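LanC-like protein GCR2 (Arabidopsis thaliana, PDB 3T33) binds a zinc ion in a helical LanC-like fold, and may play a role in abscisic acid signalling. Local coordinates at residues R197-V202 with P250-D255; G325-V330 with S337-V342; K93-T98 with D102-C107; A155-I160 with W179-L184. All coordinates share one frame; numbering follows the deposited sequence. Where two conformers were deposited one is given.

Contact 1 of 4, residues R197-V202 with P250-D255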
loop_
_atom_site.group_PDB
_atom_site.type_symbol
_atom_site.label_atom_id
_atom_site.label_comp_id
_atom_site.label_asym_id
_atom_site.label_seq_id
_atom_site.Cartn_x
_atom_site.Cartn_y
_atom_site.Cartn_z
ATOM N N ARG A 197 -5.485 8.721 23.279
ATOM C CA ARG A 197 -6.448 8.024 22.436
ATOM C C ARG A 197 -5.788 6.930 21.592
ATOM O O ARG A 197 -6.325 5.829 21.467
ATOM C CB ARG A 197 -7.183 9.014 21.531
ATOM C CG ARG A 197 -8.242 9.839 22.243
ATOM C CD ARG A 197 -8.718 9.151 23.512
ATOM N NE ARG A 197 -9.831 8.242 23.255
ATOM C CZ ARG A 197 -10.071 7.137 23.955
ATOM N NH1 ARG A 197 -9.272 6.800 24.959
ATOM N NH2 ARG A 197 -11.108 6.369 23.652
ATOM N N MET A 198 -4.627 7.233 21.012
ATOM C CA MET A 198 -3.924 6.262 20.148
ATOM C C MET A 198 -3.344 5.145 21.012
ATOM O O MET A 198 -3.454 3.961 20.684
ATOM C CB MET A 198 -2.828 6.949 19.291
ATOM C CG MET A 198 -3.336 8.049 18.353
ATOM S SD MET A 198 -1.924 9.000 17.703
ATOM C CE MET A 198 -1.173 7.755 16.681
ATOM N N ARG A 199 -2.719 5.512 22.116
ATOM C CA ARG A 199 -2.224 4.497 23.071
ATOM C C ARG A 199 -3.345 3.554 23.564
ATOM O O ARG A 199 -3.178 2.322 23.620
ATOM C CB ARG A 199 -1.521 5.186 24.221
ATOM C CG ARG A 199 -0.914 4.220 25.257
ATOM C CD ARG A 199 0.075 3.216 24.635
ATOM N NE ARG A 199 0.374 2.170 25.593
ATOM C CZ ARG A 199 1.179 1.141 25.406
ATOM N NH1 ARG A 199 1.846 0.974 24.256
ATOM N NH2 ARG A 199 1.320 0.271 26.409
ATOM N N SER A 200 -4.539 4.101 23.791
ATOM C CA SER A 200 -5.627 3.255 24.265
ATOM C C SER A 200 -6.012 2.238 23.227
ATOM O O SER A 200 -6.354 1.114 23.549
ATOM C CB SER A 200 -6.853 4.098 24.639
ATOM O OG SER A 200 -7.977 3.403 24.111
ATOM N N VAL A 201 -5.964 2.624 21.952
ATOM C CA VAL A 201 -6.316 1.662 20.876
ATOM C C VAL A 201 -5.258 0.568 20.794
ATOM O O VAL A 201 -5.569 -0.607 20.591
ATOM C CB VAL A 201 -6.559 2.393 19.492
ATOM C CG1 VAL A 201 -6.927 1.453 18.386
ATOM C CG2 VAL A 201 -7.614 3.426 19.660
ATOM N N VAL A 202 -4.006 0.962 21.009
ATOM C CA VAL A 202 -2.888 0.025 21.047
ATOM C C VAL A 202 -3.104 -1.029 22.184
ATOM O O VAL A 202 -2.973 -2.246 21.961
ATOM C CB VAL A 202 -1.502 0.777 21.237
ATOM C CG1 VAL A 202 -0.374 -0.234 21.601
ATOM C CG2 VAL A 202 -1.130 1.584 19.958
ATOM N N PRO A 250 8.728 -2.804 26.068
ATOM C CA PRO A 250 9.521 -4.019 25.791
ATOM C C PRO A 250 8.709 -5.318 25.533
ATOM O O PRO A 250 8.896 -5.982 24.490
ATOM C CB PRO A 250 10.419 -4.122 27.026
ATOM C CG PRO A 250 10.675 -2.679 27.401
ATOM C CD PRO A 250 9.311 -2.037 27.200
ATOM N N ASP A 251 7.777 -5.661 26.418
ATOM C CA ASP A 251 6.968 -6.892 26.236
ATOM C C ASP A 251 6.051 -6.842 25.012
ATOM O O ASP A 251 5.775 -7.871 24.411
ATOM C CB ASP A 251 6.110 -7.152 27.473
ATOM C CG ASP A 251 5.341 -5.924 27.877
ATOM O OD1 ASP A 251 6.002 -5.051 28.486
ATOM O OD2 ASP A 251 4.120 -5.800 27.534
ATOM N N GLU A 252 5.574 -5.651 24.650
ATOM C CA GLU A 252 4.849 -5.466 23.386
ATOM C C GLU A 252 5.764 -5.725 22.169
ATOM O O GLU A 252 5.363 -6.381 21.204
ATOM C CB GLU A 252 4.224 -4.065 23.348
ATOM C CG GLU A 252 3.046 -3.902 24.344
ATOM C CD GLU A 252 2.708 -2.465 24.680
ATOM O OE1 GLU A 252 3.312 -1.529 24.112
ATOM O OE2 GLU A 252 1.816 -2.262 25.536
ATOM N N ILE A 253 6.997 -5.227 22.257
ATOM C CA ILE A 253 7.996 -5.424 21.242
ATOM C C ILE A 253 8.264 -6.927 21.086
ATOM O O ILE A 253 8.122 -7.468 19.971
ATOM C CB ILE A 253 9.275 -4.581 21.547
ATOM C CG1 ILE A 253 8.975 -3.100 21.345
ATOM C CG2 ILE A 253 10.410 -4.987 20.600
ATOM C CD1 ILE A 253 10.070 -2.131 21.732
ATOM N N LYS A 254 8.565 -7.616 22.199
ATOM C CA LYS A 254 8.652 -9.113 22.190
ATOM C C LYS A 254 7.455 -9.765 21.546
ATOM O O LYS A 254 7.626 -10.709 20.791
ATOM C CB LYS A 254 8.839 -9.753 23.601
ATOM C CG LYS A 254 10.167 -10.504 23.841
ATOM C CD LYS A 254 10.586 -10.539 25.345
ATOM C CE LYS A 254 11.203 -9.153 25.848
ATOM N NZ LYS A 254 12.003 -9.259 27.158
ATOM N N ASP A 255 6.241 -9.296 21.849
ATOM C CA ASP A 255 5.054 -9.964 21.309
ATOM C C ASP A 255 4.868 -9.742 19.785
ATOM O O ASP A 255 4.378 -10.646 19.046
ATOM C CB ASP A 255 3.808 -9.543 22.078
ATOM C CG ASP A 255 3.694 -10.209 23.499
ATOM O OD1 ASP A 255 4.346 -11.230 23.782
ATOM O OD2 ASP A 255 2.912 -9.695 24.326
#

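Contact 2 of 4, residues G325-V330 with S337-V342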
loop_
_atom_site.group_PDB
_atom_site.type_symbol
_atom_site.label_atom_id
_atom_site.label_comp_id
_atom_site.label_asym_id
_atom_site.label_seq_id
_atom_site.Cartn_x
_atom_site.Cartn_y
_atom_site.Cartn_z
ATOM N N GLY A 325 4.885 -12.787 -8.662
ATOM C CA GLY A 325 4.200 -11.579 -8.231
ATOM C C GLY A 325 3.654 -10.778 -9.370
ATOM O O GLY A 325 2.964 -9.779 -9.173
ATOM N N LEU A 326 3.977 -11.204 -10.569
ATOM C CA LEU A 326 3.484 -10.566 -11.780
ATOM C C LEU A 326 2.047 -11.047 -12.152
ATOM O O LEU A 326 1.795 -11.643 -13.211
ATOM C CB LEU A 326 4.511 -10.794 -12.892
ATOM C CG LEU A 326 4.612 -9.796 -14.037
ATOM C CD1 LEU A 326 5.059 -8.378 -13.580
ATOM C CD2 LEU A 326 5.594 -10.376 -15.125
ATOM N N LEU A 327 1.117 -10.735 -11.254
ATOM C CA LEU A 327 -0.280 -11.113 -11.281
ATOM C C LEU A 327 -0.978 -10.706 -12.572
ATOM O O LEU A 327 -0.640 -9.673 -13.152
ATOM C CB LEU A 327 -0.963 -10.386 -10.111
ATOM C CG LEU A 327 -1.127 -11.014 -8.718
ATOM C CD1 LEU A 327 -0.268 -12.238 -8.490
ATOM C CD2 LEU A 327 -1.051 -10.031 -7.576
ATOM N N LYS A 328 -2.011 -11.451 -12.960
ATOM C CA LYS A 328 -2.840 -11.087 -14.111
ATOM C C LYS A 328 -3.914 -10.042 -13.771
ATOM O O LYS A 328 -5.010 -10.057 -14.332
ATOM C CB LYS A 328 -3.492 -12.333 -14.714
ATOM C CG LYS A 328 -2.505 -13.410 -15.131
ATOM C CD LYS A 328 -3.124 -14.370 -16.133
ATOM C CE LYS A 328 -2.477 -15.743 -16.058
ATOM N NZ LYS A 328 -2.213 -16.308 -17.410
ATOM N N ARG A 329 -3.584 -9.139 -12.852
ATOM C CA ARG A 329 -4.454 -8.042 -12.435
ATOM C C ARG A 329 -3.583 -6.821 -12.255
ATOM O O ARG A 329 -2.411 -6.929 -11.843
ATOM C CB ARG A 329 -5.030 -8.389 -11.105
ATOM C CG ARG A 329 -5.589 -9.769 -11.109
ATOM C CD ARG A 329 -5.988 -10.168 -9.787
ATOM N NE ARG A 329 -6.645 -11.456 -9.896
ATOM C CZ ARG A 329 -7.303 -12.029 -8.908
ATOM N NH1 ARG A 329 -7.372 -11.406 -7.742
ATOM N NH2 ARG A 329 -7.872 -13.217 -9.094
ATOM N N VAL A 330 -4.163 -5.658 -12.523
ATOM C CA VAL A 330 -3.414 -4.444 -12.717
ATOM C C VAL A 330 -3.090 -3.735 -11.386
ATOM O O VAL A 330 -2.091 -3.018 -11.311
ATOM C CB VAL A 330 -4.259 -3.494 -13.613
ATOM C CG1 VAL A 330 -5.460 -2.896 -12.794
ATOM C CG2 VAL A 330 -3.393 -2.325 -14.288
ATOM N N SER A 337 0.701 -3.218 -9.863
ATOM C CA SER A 337 1.043 -1.913 -9.265
ATOM C C SER A 337 1.364 -2.100 -7.761
ATOM O O SER A 337 2.292 -1.480 -7.225
ATOM C CB SER A 337 -0.056 -0.859 -9.480
ATOM O OG SER A 337 -0.486 -0.748 -10.843
ATOM N N GLY A 338 0.616 -2.981 -7.083
ATOM C CA GLY A 338 0.765 -3.127 -5.629
ATOM C C GLY A 338 1.999 -3.939 -5.313
ATOM O O GLY A 338 2.762 -3.571 -4.410
ATOM N N ASN A 339 2.215 -5.036 -6.053
ATOM C CA ASN A 339 3.450 -5.823 -5.846
ATOM C C ASN A 339 4.785 -5.065 -6.167
ATOM O O ASN A 339 5.814 -5.320 -5.543
ATOM C CB ASN A 339 3.348 -7.161 -6.538
ATOM C CG ASN A 339 2.202 -8.008 -5.975
ATOM O OD1 ASN A 339 1.915 -9.058 -6.473
ATOM N ND2 ASN A 339 1.529 -7.517 -4.991
ATOM N N THR A 340 4.735 -4.074 -7.054
ATOM C CA THR A 340 5.878 -3.216 -7.267
ATOM C C THR A 340 6.473 -2.652 -5.979
ATOM O O THR A 340 7.710 -2.570 -5.837
ATOM C CB THR A 340 5.469 -2.030 -8.209
ATOM O OG1 THR A 340 5.071 -2.619 -9.427
ATOM C CG2 THR A 340 6.634 -1.111 -8.488
ATOM N N TYR A 341 5.607 -2.282 -5.039
ATOM C CA TYR A 341 6.026 -1.669 -3.774
ATOM C C TYR A 341 6.865 -2.599 -2.968
ATOM O O TYR A 341 7.714 -2.166 -2.146
ATOM C CB TYR A 341 4.816 -1.196 -2.941
ATOM C CG TYR A 341 4.288 0.188 -3.366
ATOM C CD1 TYR A 341 4.916 1.360 -2.955
ATOM C CD2 TYR A 341 3.195 0.302 -4.212
ATOM C CE1 TYR A 341 4.439 2.624 -3.393
ATOM C CE2 TYR A 341 2.733 1.555 -4.655
ATOM C CZ TYR A 341 3.327 2.696 -4.219
ATOM O OH TYR A 341 2.846 3.942 -4.621
ATOM N N VAL A 342 6.677 -3.886 -3.161
ATOM C CA VAL A 342 7.628 -4.793 -2.488
ATOM C C VAL A 342 9.085 -4.446 -2.864
ATOM O O VAL A 342 9.944 -4.270 -1.981
ATOM C CB VAL A 342 7.338 -6.287 -2.815
ATOM C CG1 VAL A 342 8.372 -7.142 -2.175
ATOM C CG2 VAL A 342 5.987 -6.696 -2.250
#

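Contact 3 of 4, residues K93-T98 with D102-C107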
loop_
_atom_site.group_PDB
_atom_site.type_symbol
_atom_site.label_atom_id
_atom_site.label_comp_id
_atom_site.label_asym_id
_atom_site.label_seq_id
_atom_site.Cartn_x
_atom_site.Cartn_y
_atom_site.Cartn_z
ATOM N N LYS A 93 -1.219 12.813 -4.258
ATOM C CA LYS A 93 0.082 12.270 -4.611
ATOM C C LYS A 93 0.670 13.042 -5.818
ATOM O O LYS A 93 1.880 13.319 -5.901
ATOM C CB LYS A 93 -0.115 10.817 -5.012
ATOM C CG LYS A 93 1.110 10.194 -5.584
ATOM C CD LYS A 93 1.897 9.384 -4.547
ATOM C CE LYS A 93 3.039 10.093 -4.071
ATOM N NZ LYS A 93 3.611 9.393 -2.872
ATOM N N SER A 94 -0.191 13.407 -6.741
ATOM C CA SER A 94 0.230 14.161 -7.901
ATOM C C SER A 94 0.641 15.559 -7.530
ATOM O O SER A 94 1.591 16.123 -8.072
ATOM C CB SER A 94 -0.914 14.241 -8.882
ATOM O OG SER A 94 -0.474 14.916 -10.031
ATOM N N TYR A 95 -0.102 16.155 -6.631
ATOM C CA TYR A 95 0.341 17.413 -6.126
ATOM C C TYR A 95 1.729 17.246 -5.442
ATOM O O TYR A 95 2.595 18.094 -5.597
ATOM C CB TYR A 95 -0.717 17.993 -5.147
ATOM C CG TYR A 95 -0.148 19.028 -4.250
ATOM C CD1 TYR A 95 0.242 20.286 -4.752
ATOM C CD2 TYR A 95 0.101 18.731 -2.920
ATOM C CE1 TYR A 95 0.855 21.241 -3.904
ATOM C CE2 TYR A 95 0.680 19.638 -2.082
ATOM C CZ TYR A 95 1.050 20.900 -2.570
ATOM O OH TYR A 95 1.631 21.792 -1.697
ATOM N N GLN A 96 1.921 16.192 -4.650
ATOM C CA GLN A 96 3.155 16.042 -3.876
ATOM C C GLN A 96 4.357 15.958 -4.833
ATOM O O GLN A 96 5.475 16.365 -4.473
ATOM C CB GLN A 96 3.122 14.740 -3.074
ATOM C CG GLN A 96 2.474 14.766 -1.692
ATOM C CD GLN A 96 2.792 13.422 -0.903
ATOM O OE1 GLN A 96 2.626 12.295 -1.443
ATOM N NE2 GLN A 96 3.271 13.551 0.357
ATOM N N VAL A 97 4.108 15.384 -6.023
ATOM C CA VAL A 97 5.141 15.134 -7.010
ATOM C C VAL A 97 5.347 16.378 -7.905
ATOM O O VAL A 97 6.479 16.747 -8.159
ATOM C CB VAL A 97 4.821 13.891 -7.897
ATOM C CG1 VAL A 97 5.868 13.706 -8.980
ATOM C CG2 VAL A 97 4.810 12.641 -7.080
ATOM N N THR A 98 4.258 17.000 -8.363
ATOM C CA THR A 98 4.332 18.005 -9.395
ATOM C C THR A 98 4.273 19.381 -8.766
ATOM O O THR A 98 4.647 20.346 -9.394
ATOM C CB THR A 98 3.153 17.919 -10.419
ATOM O OG1 THR A 98 1.890 18.241 -9.787
ATOM C CG2 THR A 98 3.044 16.560 -11.095
ATOM N N ASP A 102 -3.495 23.045 -8.675
ATOM C CA ASP A 102 -4.829 22.643 -9.132
ATOM C C ASP A 102 -5.165 21.200 -8.718
ATOM O O ASP A 102 -6.355 20.853 -8.557
ATOM C CB ASP A 102 -5.004 22.816 -10.649
ATOM C CG ASP A 102 -4.995 24.301 -11.090
ATOM O OD1 ASP A 102 -5.199 25.237 -10.245
ATOM O OD2 ASP A 102 -4.762 24.541 -12.309
ATOM N N ASP A 103 -4.119 20.368 -8.611
ATOM C CA ASP A 103 -4.266 18.982 -8.143
ATOM C C ASP A 103 -4.767 19.023 -6.664
ATOM O O ASP A 103 -5.630 18.271 -6.301
ATOM C CB ASP A 103 -2.953 18.170 -8.238
ATOM C CG ASP A 103 -2.691 17.575 -9.646
ATOM O OD1 ASP A 103 -3.604 17.497 -10.493
ATOM O OD2 ASP A 103 -1.528 17.166 -9.913
ATOM N N LEU A 104 -4.168 19.876 -5.837
ATOM C CA LEU A 104 -4.539 19.993 -4.432
ATOM C C LEU A 104 -5.963 20.523 -4.256
ATOM O O LEU A 104 -6.721 20.006 -3.452
ATOM C CB LEU A 104 -3.554 20.892 -3.730
ATOM C CG LEU A 104 -3.734 21.208 -2.238
ATOM C CD1 LEU A 104 -3.615 19.913 -1.405
ATOM C CD2 LEU A 104 -2.680 22.183 -1.846
ATOM N N LYS A 105 -6.340 21.528 -5.045
ATOM C CA LYS A 105 -7.690 22.085 -4.987
ATOM C C LYS A 105 -8.687 21.042 -5.381
ATOM O O LYS A 105 -9.723 20.910 -4.765
ATOM C CB LYS A 105 -7.835 23.346 -5.877
ATOM C CG LYS A 105 -7.611 24.626 -5.078
ATOM C CD LYS A 105 -7.029 25.758 -5.911
ATOM C CE LYS A 105 -6.105 26.630 -5.057
ATOM N NZ LYS A 105 -4.789 26.972 -5.780
ATOM N N LEU A 106 -8.398 20.311 -6.434
ATOM C CA LEU A 106 -9.391 19.399 -6.917
ATOM C C LEU A 106 -9.559 18.321 -5.831
ATOM O O LEU A 106 -10.697 17.908 -5.521
ATOM C CB LEU A 106 -8.963 18.780 -8.244
ATOM C CG LEU A 106 -10.097 17.944 -8.843
ATOM C CD1 LEU A 106 -11.355 18.853 -8.964
ATOM C CD2 LEU A 106 -9.710 17.337 -10.198
ATOM N N CYS A 107 -8.404 17.876 -5.300
ATOM C CA CYS A 107 -8.312 17.003 -4.138
ATOM C C CYS A 107 -9.356 17.385 -3.102
ATOM O O CYS A 107 -10.245 16.600 -2.795
ATOM C CB CYS A 107 -6.908 17.084 -3.491
ATOM S SG CYS A 107 -6.810 16.042 -1.950
#

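Contact 4 of 4, residues A155-I160 with W179-L184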
loop_
_atom_site.group_PDB
_atom_site.type_symbol
_atom_site.label_atom_id
_atom_site.label_comp_id
_atom_site.label_asym_id
_atom_site.label_seq_id
_atom_site.Cartn_x
_atom_site.Cartn_y
_atom_site.Cartn_z
ATOM N N ALA A 155 -11.837 18.389 13.692
ATOM C CA ALA A 155 -13.016 18.196 14.580
ATOM C C ALA A 155 -13.833 16.959 14.153
ATOM O O ALA A 155 -14.299 16.185 14.999
ATOM C CB ALA A 155 -13.925 19.489 14.609
ATOM N N ARG A 156 -13.999 16.754 12.847
ATOM C CA ARG A 156 -14.717 15.590 12.409
ATOM C C ARG A 156 -13.902 14.349 12.710
ATOM O O ARG A 156 -14.451 13.296 13.097
ATOM C CB ARG A 156 -15.035 15.658 10.925
ATOM C CG ARG A 156 -16.111 16.684 10.575
ATOM C CD ARG A 156 -15.936 17.102 9.095
ATOM N NE ARG A 156 -16.826 18.193 8.679
ATOM C CZ ARG A 156 -16.635 18.941 7.587
ATOM N NH1 ARG A 156 -15.580 18.724 6.791
ATOM N NH2 ARG A 156 -17.491 19.914 7.281
ATOM N N PHE A 157 -12.587 14.452 12.589
ATOM C CA PHE A 157 -11.808 13.255 12.797
ATOM C C PHE A 157 -11.912 12.905 14.320
ATOM O O PHE A 157 -12.120 11.780 14.695
ATOM C CB PHE A 157 -10.345 13.470 12.419
ATOM C CG PHE A 157 -9.548 12.183 12.421
ATOM C CD1 PHE A 157 -9.539 11.346 13.522
ATOM C CD2 PHE A 157 -8.821 11.791 11.321
ATOM C CE1 PHE A 157 -8.830 10.154 13.502
ATOM C CE2 PHE A 157 -8.103 10.624 11.332
ATOM C CZ PHE A 157 -8.125 9.799 12.398
ATOM N N ARG A 158 -11.739 13.902 15.165
ATOM C CA ARG A 158 -11.804 13.761 16.611
ATOM C C ARG A 158 -13.173 13.325 17.174
ATOM O O ARG A 158 -13.230 12.864 18.346
ATOM C CB ARG A 158 -11.410 15.081 17.227
ATOM C CG ARG A 158 -9.899 15.367 17.158
ATOM C CD ARG A 158 -9.652 16.649 17.845
ATOM N NE ARG A 158 -8.249 16.955 17.915
ATOM C CZ ARG A 158 -7.772 18.167 18.191
ATOM N NH1 ARG A 158 -8.590 19.211 18.388
ATOM N NH2 ARG A 158 -6.476 18.337 18.279
ATOM N N GLY A 159 -14.239 13.455 16.365
ATOM C CA GLY A 159 -15.584 12.954 16.733
ATOM C C GLY A 159 -15.773 11.458 16.503
ATOM O O GLY A 159 -16.776 10.840 16.960
ATOM N N ILE A 160 -14.830 10.834 15.806
ATOM C CA ILE A 160 -14.960 9.399 15.561
ATOM C C ILE A 160 -14.875 8.595 16.851
ATOM O O ILE A 160 -14.003 8.831 17.683
ATOM C CB ILE A 160 -13.918 8.895 14.480
ATOM C CG1 ILE A 160 -14.284 9.440 13.080
ATOM C CG2 ILE A 160 -13.865 7.391 14.398
ATOM C CD1 ILE A 160 -13.108 9.483 12.082
ATOM N N TRP A 179 -3.959 3.464 12.158
ATOM C CA TRP A 179 -3.195 3.894 10.976
ATOM C C TRP A 179 -3.489 5.383 10.541
ATOM O O TRP A 179 -2.547 6.156 10.376
ATOM C CB TRP A 179 -3.352 2.886 9.811
ATOM C CG TRP A 179 -2.226 3.004 8.737
ATOM C CD1 TRP A 179 -1.147 2.154 8.561
ATOM C CD2 TRP A 179 -2.078 4.047 7.737
ATOM N NE1 TRP A 179 -0.373 2.579 7.511
ATOM C CE2 TRP A 179 -0.902 3.747 6.996
ATOM C CE3 TRP A 179 -2.837 5.187 7.389
ATOM C CZ2 TRP A 179 -0.446 4.568 5.890
ATOM C CZ3 TRP A 179 -2.409 6.004 6.286
ATOM C CH2 TRP A 179 -1.204 5.662 5.546
ATOM N N ALA A 180 -4.769 5.769 10.473
ATOM C CA ALA A 180 -5.188 7.130 10.108
ATOM C C ALA A 180 -4.669 8.176 11.053
ATOM O O ALA A 180 -4.329 9.302 10.620
ATOM C CB ALA A 180 -6.724 7.244 10.044
ATOM N N CYS A 181 -4.719 7.850 12.351
ATOM C CA CYS A 181 -4.202 8.725 13.372
ATOM C C CYS A 181 -2.707 8.928 13.103
ATOM O O CYS A 181 -2.267 10.022 13.120
ATOM C CB CYS A 181 -4.361 8.117 14.790
ATOM S SG CYS A 181 -6.099 7.791 15.279
ATOM N N LEU A 182 -1.935 7.835 13.006
ATOM C CA LEU A 182 -0.486 7.938 12.749
ATOM C C LEU A 182 -0.228 8.766 11.498
ATOM O O LEU A 182 0.539 9.656 11.522
ATOM C CB LEU A 182 0.105 6.573 12.616
ATOM C CG LEU A 182 0.031 5.752 13.917
ATOM C CD1 LEU A 182 0.305 4.302 13.667
ATOM C CD2 LEU A 182 0.992 6.356 15.016
ATOM N N PHE A 183 -0.997 8.536 10.456
ATOM C CA PHE A 183 -0.867 9.265 9.224
ATOM C C PHE A 183 -1.129 10.770 9.412
ATOM O O PHE A 183 -0.337 11.622 8.990
ATOM C CB PHE A 183 -1.862 8.677 8.213
ATOM C CG PHE A 183 -2.026 9.497 6.964
ATOM C CD1 PHE A 183 -2.929 10.567 6.934
ATOM C CD2 PHE A 183 -1.279 9.188 5.794
ATOM C CE1 PHE A 183 -3.116 11.364 5.741
ATOM C CE2 PHE A 183 -1.477 9.945 4.578
ATOM C CZ PHE A 183 -2.400 11.032 4.548
ATOM N N LEU A 184 -2.222 11.094 10.077
ATOM C CA LEU A 184 -2.539 12.477 10.345
ATOM C C LEU A 184 -1.436 13.173 11.141
ATOM O O LEU A 184 -0.978 14.297 10.772
ATOM C CB LEU A 184 -3.874 12.602 11.069
ATOM C CG LEU A 184 -4.290 14.043 11.307
ATOM C CD1 LEU A 184 -4.275 14.853 10.031
ATOM C CD2 LEU A 184 -5.691 14.136 11.955
#

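Contact 1 of 4, residues R197-V202 with P250-D255
The carboxylate of Glu252 is gripped by two nitrogens of Arg199, and the shorter bond runs 2.7 Å from Arg199 NH2 to Glu252 OE2. NH1 takes the other oxygen, with 2.9 Å between Arg199 NH1 and Glu252 OE1, so the salt bridge is an end-on, two-toothed one. The two teeth differ. The NH1 bond is nearly straight (168°) and keeps its acceptor in the guanidinium plane, whereas the NH2 bond is bent to 137°, although it uses the syn lone pair of OE2. The two flat groups are turned 38° against each other, and OE2 lies tilted out of the guanidinium plane. A bend at chi2 sends the Arg199 guanidinium toward an extended Glu252, which approaches from the opposite direction. Each partner has a second tie: Arg199 NE forms a salt bridge with Glu203, and Glu252 OE1 accepts from the backbone N of Glu249. The bridge is thus a worked example of two segments joined by charge with little packing between them, though Glu252 also touches Phe206. It ties helix 195-212 to the first turn of helix 250-265, whose Asp251 and Asp255 both hold Arg210 farther along helix 195-212.

Contact 2 of 4, residues G325-V330 with S337-V342
Val330 and Ser337 bring their CA atoms within 6.2 Å of each other, and Gly325 and Asn339 theirs within 6.3 Å, so the two backbones come near each other at both ends of segment 325-330. This segment is an irregular loop that leaves helix 308-324, with an inverse gamma turn centred on Leu326, and runs toward helix 336-350, on which segment 337-342 lies. This connection within the LanC-like fold carries the zinc ligands Cys333 and His334 between the two segments, so the contact closes a short excursion of chain that supplies two of the metal's three protein ligands.

Among the side chains, Asn339 stands with its CG anti to its own carbonyl carbon (chi1 -62°), which carries the amide toward Gly325 and Leu327. Leu327 crosses it at about a right angle and lays its CD2 methyl against the Asn339 side chain. The same leucine also lies close to the metal site, its side chain about 5 Å from that of His334 and about 8 Å from the zinc ion. The touching residues are all buried: Pro292 of helix 291-305 packs against Asn339, while Met395 of helix 392-402 touches both Val330 and Ser337.

The other end is held by the backbone. Ser337 N reaches Val330 O at 3.2 Å in a nearly straight bond of 163°, coming from above the carbonyl plane. In one of its two conformers the serine adds a second donor to this oxygen, Ser337 OG to Val330 O at 2.8 Å, nearly in line with the C=O bond.

Contact 3 of 4, residues K93-T98 with D102-C107
Tyr95 and Asp103 bring their CA atoms within 5.3 Å of each other where helices 84-98 and 101-118 form an antiparallel helical hairpin, joined by a very short turn. The axes of the two segments approach to 8.3 Å at an angle of 162°.

The apolar part is a CH-pi contact. Leu104 lies alongside the Tyr95 ring and points the same way; its CB sits over one face, 4.1 Å from the ring centroid and 20° off the normal, while Leu104 CD2 reaches Tyr95 CZ at 4.0 Å. Leu104 also touches Ala140 and Leu144 of helix 130-144.

The polar part centres on Asp103. A salt bridge from Lys60 of helix 45-69 holds OD1, and this nearby positive charge probably favours the ionised carboxylate. Within helix 84-98, Thr98 turns back on Ser94: its N and its OG1 reach Ser94 O from opposite faces of the carbonyl plane. Across the hairpin the hydroxyl of Ser94, anti to the serine's backbone N (chi1 -177°), donates to the other carboxylate oxygen; the distance from Ser94 OG to Asp103 OD2, 2.5 Å, is very short, and its exact value is doubtful.

Contact 4 of 4, residues A155-I160 with W179-L184
Phe157 pushes its ring against helix 174-188 and meets three residues there, Ala180, Cys181 and Leu184, which lie along one side of that helix. The tight part is at the far end of the ring. Its CZ comes within 3.7 Å of Ala180 CB, which sits at the ring edge near its plane, and Phe157 CE1 stands 4.0 Å from Cys181 SG. That sulfur makes an oblique sulfur-aromatic contact, 5.1 Å from the ring centroid and 70° off the normal. Nearer the root of the ring, Leu184 slides past in the opposite direction, with 4.0 Å between Leu184 CD2 and Phe157 CD2. The phenylalanine gets this far because its CG lies anti to the backbone N (chi1 -171°), carrying the ring across the gap between backbones whose CA atoms come no nearer than 8.9 Å, from Phe157 to Cys181.

The other side of segment 155-160 is looser and faces solvent. Ala155, Arg158 and Gly159 are exposed and take no part in the packing, and Arg158 instead reaches the backbone O of Ser192. Other neighbours also touch the ring: Cys134 of helix 130-144, and Ile193 of the loop between helices 174-188 and 195-212, which meets Leu184 too. With methyl groups and a thiol as the main partners of one aromatic side chain, and no polar bond between the segments, the join probably rests on shape and dispersion.

In the fold
Taken together, the four contacts illustrate how chemistry varies with place in an all-helical fold, though not with depth alone. Contact 2 is buried and nearest the chain's centre, about 11 Å from it (centre to centre), and its bonds to a backbone carbonyl belong to a loop beside the zinc site. Contacts 3 and 4 are also buried but lie farther out, about 19 Å from the centre; the first mixes a polar pair with ring packing, the second is apolar. Contact 1, the outermost at about 23 Å and partly buried, relies on charge. Contacts 1 and 4 touch directly through Met198 with Cys181 and Leu182, joining consecutive helices 174-188 and 195-212. Contacts 3 and 4 share helix 130-144 as a neighbour.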